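Local coordinates for protein ORF98 PTP-2 (Cydia pomonella granulosis virus, PDB 6I28) that probably removes phosphate from phosphotyrosine and from phosphoserine or phosphothreonine in proteins, as dual-specificity phosphatases do, perhaps acting on MAP kinases, at residues 117-127 with 147-156; 10-21 with 132-140. All coordinates share one frame; numbering follows the deposited sequence.

Contact 1 of 2, residues 117-127 with 147-156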
loop_
_atom_site.group_PDB
_atom_site.type_symbol
_atom_site.label_atom_id
_atom_site.label_comp_id
_atom_site.label_asym_id
_atom_site.label_seq_id
_atom_site.Cartn_x
_atom_site.Cartn_y
_atom_site.Cartn_z
ATOM N N TYR A 117 2.023 4.174 4.811
ATOM C CA TYR A 117 1.742 5.593 4.658
ATOM C C TYR A 117 0.251 5.875 4.819
ATOM O O TYR A 117 -0.143 6.851 5.483
ATOM C CB TYR A 117 2.182 6.072 3.277
ATOM C CG TYR A 117 1.868 7.553 3.049
ATOM C CD1 TYR A 117 2.360 8.519 3.848
ATOM C CD2 TYR A 117 1.054 7.944 2.013
ATOM C CE1 TYR A 117 2.084 9.888 3.641
ATOM C CE2 TYR A 117 0.738 9.272 1.763
ATOM C CZ TYR A 117 1.241 10.255 2.577
ATOM O OH TYR A 117 0.958 11.596 2.372
ATOM N N TYR A 118 -0.600 5.036 4.217
ATOM C CA TYR A 118 -2.012 5.161 4.471
ATOM C C TYR A 118 -2.354 5.128 5.937
ATOM O O TYR A 118 -3.150 5.951 6.390
ATOM C CB TYR A 118 -2.806 4.104 3.701
ATOM C CG TYR A 118 -4.275 4.283 3.845
ATOM C CD1 TYR A 118 -4.925 5.210 3.042
ATOM C CD2 TYR A 118 -5.035 3.609 4.811
ATOM C CE1 TYR A 118 -6.244 5.441 3.152
ATOM C CE2 TYR A 118 -6.432 3.832 4.888
ATOM C CZ TYR A 118 -7.009 4.780 4.067
ATOM O OH TYR A 118 -8.354 5.088 4.097
ATOM N N ILE A 119 -1.692 4.262 6.735
ATOM C CA ILE A 119 -1.986 4.205 8.162
ATOM C C ILE A 119 -1.402 5.400 8.916
ATOM O O ILE A 119 -2.055 5.948 9.807
ATOM C CB ILE A 119 -1.468 2.835 8.679
ATOM C CG1 ILE A 119 -2.351 1.694 8.104
ATOM C CG2 ILE A 119 -1.402 2.779 10.215
ATOM C CD1 ILE A 119 -1.924 0.324 8.517
ATOM N N MET A 120 -0.177 5.832 8.554
ATOM C CA MET A 120 0.403 7.036 9.113
ATOM C C MET A 120 -0.500 8.234 8.920
ATOM O O MET A 120 -0.778 8.968 9.866
ATOM C CB MET A 120 1.761 7.338 8.468
ATOM C CG MET A 120 2.833 6.341 8.699
ATOM S SD MET A 120 4.290 6.684 7.710
ATOM C CE MET A 120 4.600 8.388 8.122
ATOM N N ARG A 121 -1.085 8.370 7.743
ATOM C CA ARG A 121 -1.777 9.600 7.453
ATOM C C ARG A 121 -3.233 9.597 7.924
ATOM O O ARG A 121 -3.741 10.628 8.385
ATOM C CB ARG A 121 -1.730 9.859 5.937
ATOM C CG ARG A 121 -2.479 11.107 5.519
ATOM C CD ARG A 121 -2.040 11.542 4.136
ATOM N NE ARG A 121 -2.981 12.438 3.470
ATOM C CZ ARG A 121 -2.767 12.988 2.265
ATOM N NH1 ARG A 121 -1.647 12.768 1.612
ATOM N NH2 ARG A 121 -3.681 13.767 1.716
ATOM N N THR A 122 -3.912 8.463 7.853
ATOM C CA THR A 122 -5.268 8.397 8.373
ATOM C C THR A 122 -5.290 8.402 9.905
ATOM O O THR A 122 -6.259 8.874 10.518
ATOM C CB THR A 122 -6.016 7.153 7.841
ATOM O OG1 THR A 122 -5.353 5.916 8.175
ATOM C CG2 THR A 122 -6.257 7.249 6.286
ATOM N N ASN A 123 -4.229 7.944 10.540
ATOM C CA ASN A 123 -4.173 7.932 12.001
ATOM C C ASN A 123 -3.338 9.064 12.563
ATOM O O ASN A 123 -3.395 9.303 13.761
ATOM C CB ASN A 123 -3.629 6.591 12.485
ATOM C CG ASN A 123 -4.631 5.476 12.307
ATOM O OD1 ASN A 123 -5.527 5.305 13.117
ATOM N ND2 ASN A 123 -4.510 4.748 11.229
ATOM N N GLN A 124 -2.620 9.796 11.718
ATOM C CA GLN A 124 -1.695 10.833 12.139
ATOM C C GLN A 124 -0.750 10.264 13.189
ATOM O O GLN A 124 -0.710 10.710 14.346
ATOM C CB GLN A 124 -2.430 12.069 12.652
ATOM C CG GLN A 124 -3.126 12.780 11.550
ATOM C CD GLN A 124 -2.154 13.456 10.619
ATOM O OE1 GLN A 124 -1.374 14.305 11.030
ATOM N NE2 GLN A 124 -2.221 13.102 9.344
ATOM N N ILE A 125 -0.008 9.236 12.778
ATOM C CA ILE A 125 1.006 8.602 13.612
ATOM C C ILE A 125 2.290 8.485 12.791
ATOM O O ILE A 125 2.273 8.494 11.571
ATOM C CB ILE A 125 0.578 7.212 14.155
ATOM C CG1 ILE A 125 0.373 6.185 13.038
ATOM C CG2 ILE A 125 -0.722 7.301 14.917
ATOM C CD1 ILE A 125 -0.142 4.780 13.535
ATOM N N ASP A 126 3.429 8.372 13.476
ATOM C CA ASP A 126 4.698 8.443 12.759
ATOM C C ASP A 126 5.070 7.107 12.129
ATOM O O ASP A 126 4.386 6.092 12.299
ATOM C CB ASP A 126 5.819 8.903 13.697
ATOM C CG ASP A 126 6.115 7.908 14.781
ATOM O OD1 ASP A 126 5.552 6.796 14.848
ATOM O OD2 ASP A 126 6.942 8.256 15.605
ATOM N N TYR A 127 6.187 7.090 11.396
ATOM C CA TYR A 127 6.556 5.890 10.664
ATOM C C TYR A 127 6.759 4.693 11.581
ATOM O O TYR A 127 6.243 3.606 11.316
ATOM C CB TYR A 127 7.803 6.118 9.841
ATOM C CG TYR A 127 8.354 4.826 9.267
ATOM C CD1 TYR A 127 7.810 4.287 8.127
ATOM C CD2 TYR A 127 9.406 4.129 9.874
ATOM C CE1 TYR A 127 8.274 3.119 7.588
ATOM C CE2 TYR A 127 9.884 2.922 9.298
ATOM C CZ TYR A 127 9.306 2.437 8.164
ATOM O OH TYR A 127 9.734 1.266 7.583
ATOM N N VAL A 147 11.847 4.187 3.559
ATOM C CA VAL A 147 11.795 4.625 4.960
ATOM C C VAL A 147 12.040 6.122 5.062
ATOM O O VAL A 147 11.326 6.831 5.783
ATOM C CB VAL A 147 12.806 3.827 5.802
ATOM C CG1 VAL A 147 12.901 4.433 7.214
ATOM C CG2 VAL A 147 12.443 2.355 5.869
ATOM N N GLU A 148 13.026 6.640 4.331
ATOM C CA GLU A 148 13.252 8.081 4.381
ATOM C C GLU A 148 12.097 8.844 3.720
ATOM O O GLU A 148 11.724 9.923 4.176
ATOM C CB GLU A 148 14.591 8.434 3.732
ATOM C CG GLU A 148 15.811 7.954 4.517
ATOM C CD GLU A 148 15.843 8.424 5.992
ATOM O OE1 GLU A 148 15.668 9.648 6.251
ATOM O OE2 GLU A 148 16.044 7.559 6.886
ATOM N N LEU A 149 11.501 8.291 2.668
ATOM C CA LEU A 149 10.353 8.941 2.033
ATOM C C LEU A 149 9.234 9.171 3.034
ATOM O O LEU A 149 8.685 10.278 3.122
ATOM C CB LEU A 149 9.851 8.101 0.867
ATOM C CG LEU A 149 8.507 8.431 0.246
ATOM C CD1 LEU A 149 8.574 9.691 -0.495
ATOM C CD2 LEU A 149 8.082 7.336 -0.729
ATOM N N LEU A 150 8.887 8.121 3.798
ATOM C CA LEU A 150 7.774 8.151 4.724
ATOM C C LEU A 150 8.067 9.035 5.921
ATOM O O LEU A 150 7.217 9.835 6.352
ATOM C CB LEU A 150 7.462 6.728 5.178
ATOM C CG LEU A 150 7.000 5.760 4.099
ATOM C CD1 LEU A 150 6.343 4.555 4.693
ATOM C CD2 LEU A 150 6.044 6.498 3.254
ATOM N N LYS A 151 9.263 8.889 6.489
ATOM C CA LYS A 151 9.698 9.787 7.552
ATOM C C LYS A 151 9.663 11.237 7.093
ATOM O O LYS A 151 9.329 12.135 7.869
ATOM C CB LYS A 151 11.099 9.402 8.023
ATOM C CG LYS A 151 11.187 8.032 8.681
ATOM C CD LYS A 151 12.620 7.843 9.320
ATOM C CE LYS A 151 12.761 6.558 10.145
ATOM N NZ LYS A 151 14.240 6.254 10.486
ATOM N N GLY A 152 10.004 11.485 5.829
ATOM C CA GLY A 152 9.961 12.831 5.294
ATOM C C GLY A 152 8.577 13.431 5.195
ATOM O O GLY A 152 8.470 14.656 5.026
ATOM N N LYS A 153 7.525 12.613 5.309
ATOM C CA LYS A 153 6.164 13.122 5.346
ATOM C C LYS A 153 5.749 13.580 6.740
ATOM O O LYS A 153 4.652 14.124 6.901
ATOM C CB LYS A 153 5.163 12.059 4.876
ATOM C CG LYS A 153 5.419 11.458 3.514
ATOM C CD LYS A 153 5.685 12.449 2.410
ATOM C CE LYS A 153 4.520 13.276 2.104
ATOM N NZ LYS A 153 4.778 13.924 0.769
ATOM N N CYS A 154 6.555 13.336 7.762
ATOM C CA CYS A 154 6.185 13.684 9.120
ATOM C C CYS A 154 6.839 14.997 9.513
ATOM O O CYS A 154 8.036 15.186 9.305
ATOM C CB CYS A 154 6.582 12.618 10.141
ATOM S SG CYS A 154 6.130 10.953 9.738
ATOM N N VAL A 155 6.044 15.904 10.051
ATOM C CA VAL A 155 6.519 17.172 10.589
ATOM C C VAL A 155 6.328 17.142 12.091
ATOM O O VAL A 155 5.313 16.648 12.595
ATOM C CB VAL A 155 5.740 18.336 9.944
ATOM C CG1 VAL A 155 6.200 19.660 10.528
ATOM C CG2 VAL A 155 5.889 18.280 8.447
ATOM N N TYR A 156 7.333 17.616 12.826
ATOM C CA TYR A 156 7.221 17.709 14.258
ATOM C C TYR A 156 7.216 19.178 14.606
ATOM O O TYR A 156 8.178 19.887 14.279
ATOM C CB TYR A 156 8.388 16.988 14.939
ATOM C CG TYR A 156 8.451 15.535 14.567
ATOM C CD1 TYR A 156 9.081 15.114 13.382
ATOM C CD2 TYR A 156 7.885 14.572 15.396
ATOM C CE1 TYR A 156 9.131 13.791 13.041
ATOM C CE2 TYR A 156 7.913 13.220 15.031
ATOM C CZ TYR A 156 8.526 12.841 13.846
ATOM O OH TYR A 156 8.583 11.501 13.496
#

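Contact 2 of 2, residues 10-21 with 132-140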
loop_
_atom_site.group_PDB
_atom_site.type_symbol
_atom_site.label_atom_id
_atom_site.label_comp_id
_atom_site.label_asym_id
_atom_site.label_seq_id
_atom_site.Cartn_x
_atom_site.Cartn_y
_atom_site.Cartn_z
ATOM N N ASP A 10 0.144 -15.340 -1.511
ATOM C CA ASP A 10 0.806 -14.781 -0.341
ATOM C C ASP A 10 0.413 -13.316 -0.214
ATOM O O ASP A 10 1.043 -12.399 -0.797
ATOM C CB ASP A 10 2.318 -14.958 -0.427
ATOM C CG ASP A 10 3.054 -14.107 0.595
ATOM O OD1 ASP A 10 2.663 -14.155 1.791
ATOM O OD2 ASP A 10 3.993 -13.365 0.191
ATOM N N ALA A 11 -0.632 -13.101 0.583
ATOM C CA ALA A 11 -1.082 -11.794 1.010
ATOM C C ALA A 11 -1.674 -11.910 2.411
ATOM O O ALA A 11 -2.191 -12.960 2.812
ATOM C CB ALA A 11 -2.096 -11.239 0.022
ATOM N N THR A 12 -1.643 -10.799 3.127
ATOM C CA THR A 12 -2.006 -10.753 4.530
ATOM C C THR A 12 -3.001 -9.621 4.784
ATOM O O THR A 12 -2.832 -8.507 4.264
ATOM C CB THR A 12 -0.759 -10.542 5.377
ATOM O OG1 THR A 12 0.299 -11.390 4.924
ATOM C CG2 THR A 12 -1.061 -10.826 6.823
ATOM N N ARG A 13 -4.042 -9.907 5.561
ATOM C CA ARG A 13 -4.919 -8.839 6.009
ATOM C C ARG A 13 -4.187 -7.988 7.025
ATOM O O ARG A 13 -3.720 -8.513 8.049
ATOM C CB ARG A 13 -6.216 -9.364 6.625
ATOM C CG ARG A 13 -7.163 -8.183 6.982
ATOM C CD ARG A 13 -8.494 -8.623 7.609
ATOM N NE ARG A 13 -9.493 -9.115 6.646
ATOM C CZ ARG A 13 -10.238 -8.327 5.882
ATOM N NH1 ARG A 13 -10.095 -7.020 5.939
ATOM N NH2 ARG A 13 -11.141 -8.844 5.075
ATOM N N ILE A 14 -4.084 -6.690 6.755
ATOM C CA ILE A 14 -3.415 -5.758 7.666
ATOM C C ILE A 14 -4.395 -5.124 8.664
ATOM O O ILE A 14 -4.096 -4.993 9.857
ATOM C CB ILE A 14 -2.682 -4.669 6.838
ATOM C CG1 ILE A 14 -1.649 -5.276 5.885
ATOM C CG2 ILE A 14 -1.991 -3.637 7.755
ATOM C CD1 ILE A 14 -0.673 -6.243 6.596
ATOM N N ASN A 15 -5.559 -4.676 8.218
ATOM C CA ASN A 15 -6.626 -4.159 9.063
ATOM C C ASN A 15 -7.940 -4.384 8.317
ATOM O O ASN A 15 -7.979 -5.131 7.345
ATOM C CB ASN A 15 -6.366 -2.699 9.460
ATOM C CG ASN A 15 -6.405 -1.734 8.303
ATOM O OD1 ASN A 15 -6.879 -2.039 7.196
ATOM N ND2 ASN A 15 -5.908 -0.519 8.555
ATOM N N GLN A 16 -9.029 -3.757 8.787
ATOM C CA GLN A 16 -10.327 -4.026 8.174
ATOM C C GLN A 16 -10.402 -3.518 6.741
ATOM O O GLN A 16 -11.281 -3.953 6.006
ATOM C CB GLN A 16 -11.449 -3.417 9.007
ATOM C CG GLN A 16 -11.992 -4.393 10.092
ATOM C CD GLN A 16 -12.053 -5.897 9.669
ATOM O OE1 GLN A 16 -11.484 -6.774 10.336
ATOM N NE2 GLN A 16 -12.732 -6.177 8.555
ATOM N N ASP A 17 -9.488 -2.636 6.323
ATOM C CA ASP A 17 -9.541 -2.023 4.995
ATOM C C ASP A 17 -8.496 -2.515 4.007
ATOM O O ASP A 17 -8.672 -2.318 2.794
ATOM C CB ASP A 17 -9.341 -0.489 5.085
ATOM C CG ASP A 17 -10.289 0.190 6.010
ATOM O OD1 ASP A 17 -11.503 -0.134 5.952
ATOM O OD2 ASP A 17 -9.823 1.058 6.867
ATOM N N LEU A 18 -7.385 -3.102 4.471
ATOM C CA LEU A 18 -6.197 -3.299 3.657
ATOM C C LEU A 18 -5.643 -4.710 3.756
ATOM O O LEU A 18 -5.559 -5.265 4.859
ATOM C CB LEU A 18 -5.053 -2.344 4.091
ATOM C CG LEU A 18 -5.251 -0.859 3.918
ATOM C CD1 LEU A 18 -4.018 -0.165 4.452
ATOM C CD2 LEU A 18 -5.542 -0.473 2.440
ATOM N N PHE A 19 -5.294 -5.271 2.597
ATOM C CA PHE A 19 -4.389 -6.406 2.409
ATOM C C PHE A 19 -3.088 -5.964 1.747
ATOM O O PHE A 19 -3.058 -5.029 0.937
ATOM C CB PHE A 19 -5.025 -7.496 1.544
ATOM C CG PHE A 19 -6.269 -8.081 2.111
ATOM C CD1 PHE A 19 -7.477 -7.422 2.052
ATOM C CD2 PHE A 19 -6.238 -9.326 2.691
ATOM C CE1 PHE A 19 -8.593 -8.010 2.574
ATOM C CE2 PHE A 19 -7.373 -9.888 3.209
ATOM C CZ PHE A 19 -8.529 -9.232 3.159
ATOM N N VAL A 20 -1.990 -6.630 2.112
ATOM C CA VAL A 20 -0.694 -6.451 1.452
ATOM C C VAL A 20 -0.145 -7.813 1.014
ATOM O O VAL A 20 -0.183 -8.794 1.771
ATOM C CB VAL A 20 0.337 -5.765 2.366
ATOM C CG1 VAL A 20 1.673 -5.818 1.693
ATOM C CG2 VAL A 20 -0.088 -4.411 2.732
ATOM N N GLY A 21 0.348 -7.896 -0.209
ATOM C CA GLY A 21 0.919 -9.133 -0.681
ATOM C C GLY A 21 1.823 -8.949 -1.869
ATOM O O GLY A 21 2.166 -7.822 -2.251
ATOM N N GLN A 132 5.486 -0.703 13.008
ATOM C CA GLN A 132 5.272 -1.802 13.941
ATOM C C GLN A 132 3.865 -2.381 13.846
ATOM O O GLN A 132 3.704 -3.606 13.908
ATOM C CB GLN A 132 5.592 -1.363 15.378
ATOM C CG GLN A 132 7.047 -0.879 15.573
ATOM C CD GLN A 132 8.092 -2.027 15.594
ATOM O OE1 GLN A 132 9.272 -1.815 15.303
ATOM N NE2 GLN A 132 7.644 -3.233 15.908
ATOM N N TYR A 133 2.834 -1.546 13.689
ATOM C CA TYR A 133 1.485 -2.095 13.547
ATOM C C TYR A 133 1.418 -3.042 12.346
ATOM O O TYR A 133 0.955 -4.189 12.456
ATOM C CB TYR A 133 0.429 -0.980 13.421
ATOM C CG TYR A 133 -0.979 -1.559 13.340
ATOM C CD1 TYR A 133 -1.719 -1.838 14.493
ATOM C CD2 TYR A 133 -1.551 -1.881 12.100
ATOM C CE1 TYR A 133 -2.990 -2.402 14.424
ATOM C CE2 TYR A 133 -2.826 -2.451 12.015
ATOM C CZ TYR A 133 -3.542 -2.705 13.179
ATOM O OH TYR A 133 -4.809 -3.278 13.086
ATOM N N VAL A 134 1.871 -2.576 11.181
ATOM C CA VAL A 134 1.829 -3.425 9.998
ATOM C C VAL A 134 2.695 -4.666 10.170
ATOM O O VAL A 134 2.313 -5.758 9.751
ATOM C CB VAL A 134 2.224 -2.645 8.724
ATOM C CG1 VAL A 134 2.429 -3.641 7.631
ATOM C CG2 VAL A 134 1.216 -1.562 8.471
ATOM N N TYR A 135 3.879 -4.521 10.794
ATOM C CA TYR A 135 4.830 -5.615 10.895
ATOM C C TYR A 135 4.309 -6.700 11.822
ATOM O O TYR A 135 4.601 -7.882 11.626
ATOM C CB TYR A 135 6.173 -5.115 11.436
ATOM C CG TYR A 135 7.292 -6.147 11.389
ATOM C CD1 TYR A 135 7.494 -7.039 12.446
ATOM C CD2 TYR A 135 8.160 -6.211 10.310
ATOM C CE1 TYR A 135 8.526 -7.975 12.402
ATOM C CE2 TYR A 135 9.197 -7.140 10.262
ATOM C CZ TYR A 135 9.365 -8.018 11.303
ATOM O OH TYR A 135 10.378 -8.936 11.255
ATOM N N GLY A 136 3.494 -6.315 12.797
ATOM C CA GLY A 136 2.814 -7.288 13.620
ATOM C C GLY A 136 1.867 -8.202 12.876
ATOM O O GLY A 136 1.574 -9.293 13.374
ATOM N N LYS A 137 1.352 -7.785 11.708
ATOM C CA LYS A 137 0.484 -8.659 10.922
ATOM C C LYS A 137 1.206 -9.340 9.760
ATOM O O LYS A 137 0.835 -10.456 9.380
ATOM C CB LYS A 137 -0.724 -7.886 10.364
ATOM C CG LYS A 137 -1.436 -6.964 11.374
ATOM C CD LYS A 137 -2.705 -7.620 12.016
ATOM C CE LYS A 137 -3.551 -6.593 12.808
ATOM N NZ LYS A 137 -4.965 -6.530 12.301
ATOM N N ARG A 138 2.244 -8.706 9.222
ATOM C CA ARG A 138 3.010 -9.266 8.114
ATOM C C ARG A 138 4.412 -8.706 8.241
ATOM O O ARG A 138 4.575 -7.481 8.287
ATOM C CB ARG A 138 2.427 -8.873 6.767
ATOM C CG ARG A 138 3.204 -9.440 5.527
ATOM C CD ARG A 138 2.591 -8.928 4.237
ATOM N NE ARG A 138 3.291 -9.400 3.032
ATOM C CZ ARG A 138 3.149 -10.610 2.483
ATOM N NH1 ARG A 138 2.321 -11.497 3.025
ATOM N NH2 ARG A 138 3.832 -10.948 1.382
ATOM N N ALA A 139 5.407 -9.578 8.306
ATOM C CA ALA A 139 6.796 -9.127 8.343
ATOM C C ALA A 139 7.082 -8.346 7.068
ATOM O O ALA A 139 7.107 -8.921 5.989
ATOM C CB ALA A 139 7.747 -10.303 8.478
ATOM N N VAL A 140 7.279 -7.045 7.172
ATOM C CA VAL A 140 7.612 -6.196 6.034
ATOM C C VAL A 140 8.970 -5.561 6.296
ATOM O O VAL A 140 9.471 -5.551 7.433
ATOM C CB VAL A 140 6.522 -5.122 5.805
ATOM C CG1 VAL A 140 5.222 -5.773 5.457
ATOM C CG2 VAL A 140 6.379 -4.285 7.103
#

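Contact 1 of 2, residues 117-127 with 147-156
The hydroxyl of Tyr117, whose ring lies against Lys153, is held by two groups. Arg121, one turn further along the same helix, donates to it with NH1 3.0 Å from Tyr117 OH (N-H...O 155°), and the oxygen lies in the guanidinium plane. The C-terminal carboxylate of Glu168 (OXT) is also hydrogen-bonded to it. With the ring fixed this way, Lys153 crosses it obliquely, its CG 3.7 Å from Tyr117 CE1. Nearer the backbone, Leu150 CD2 rests 3.9 Å from Tyr117 CB.

Across the contact itself the segments meet by van der Waals packing, mostly of apolar side chains. Met120 runs out straight until its last torsion, where the bend (chi3 52°) sets CE 3.4 Å from Cys154 SG and 3.5 Å from Leu150 O. Leu150 CB lies by Met120 SD, while Leu150 CD1 meets Tyr127 CD1 at 3.7 Å, at the edge of that ring. Tyr127, with CG anti to the backbone N (chi1 170°), reaches on to Val147, which it crosses at about a right angle, and Tyr127 OH ends 3.4 Å from Val147 CG2. The extended Lys151 chain crosses Tyr127 obliquely, from CB to CD2. Asp126 is the N-cap of helix 127-137, OD1 accepting from Gln129 N, and its CB touches the hydroxyl of Tyr156.

In the fold, this joins the end of helix 110-123 and the turn into helix 127-137 to helix 144-151 and the start of the C-terminal hairpin 154-159/162-167. Val167 of that hairpin also covers Met120, while helix 82-95 packs against helix 110-123 through Tyr117 and Tyr118.

Contact 2 of 2, residues 10-21 with 132-140
Ile14 and Lys137, with CA atoms 5.8 Å apart, and Thr12 and Arg138 mark where the backbones come nearest, as the end of helix 127-137 descends beside the antiparallel hairpin 11-13/18-21 at the border of the phosphatase's central mixed sheet. Within the hairpin Thr12 and Val20 form a hydrogen-bonded pair. Around its bend, Asn15 OD1 accepts from Asp17 N to make an Asx turn.

Arg138 is the residue most covered by the other segment. Fully extended from CG to NE, with CG anti to the backbone N (chi1 180°), it runs along the hairpin and grips Asp10 end-on: NH2 is 2.7 Å from Asp10 OD2 and NH1 3.0 Å from Asp10 OD1. The carboxylate and guanidinium planes are 33° apart, so both oxygens lie near the guanidinium plane yet are met from above the carboxylate. NH1 also donates to Thr12 OG1 at 2.8 Å. Tyr24 binds Asp10 OD2 as well, and the arginine's NE and NH2 reach Gly107 O and Ala106 O in the CX5R phosphate-binding loop, so that this one side chain ties the N-terminal hairpin to the signature loop.

Towards the bend apolar packing joins a second polar bond. Ile14 CG2 meets Val134 CG2 at 3.9 Å, and Ile14 CD1 sits by the CB atoms of Lys137 and Arg138. Tyr133 lies alongside, its ring beside Ile14 O and Asn15 CB near its edge. Lys137, bent at chi2 and chi4, curls back over the same carbonyl: NZ donates to Ile14 O at 3.0 Å, from above the carbonyl plane rather than on a lone pair.

Overall arrangement
Both are partly buried and of similar area but differ in chemistry. Contact 1, further from the chain's centre, is largely apolar, its polar bonds lying within a segment or leading beyond it. Contact 2 combines a salt bridge and hydrogen bonds with a smaller apolar patch than contact 1, beside the central sheet. Their centres lie about 17 Å apart; they share helix 127-137: contact 1 takes its first residue, contact 2 its end. Helix 110-123 bridges them, since Ile119 CD1 packs 3.7 Å from Val134 CG2 and reaches Ile14, while Tyr118 touches Leu18. Contact 1 joins helix 144-151 and the C-terminal hairpin to helix 110-123, contact 2 the N-terminal hairpin to helix 127-137.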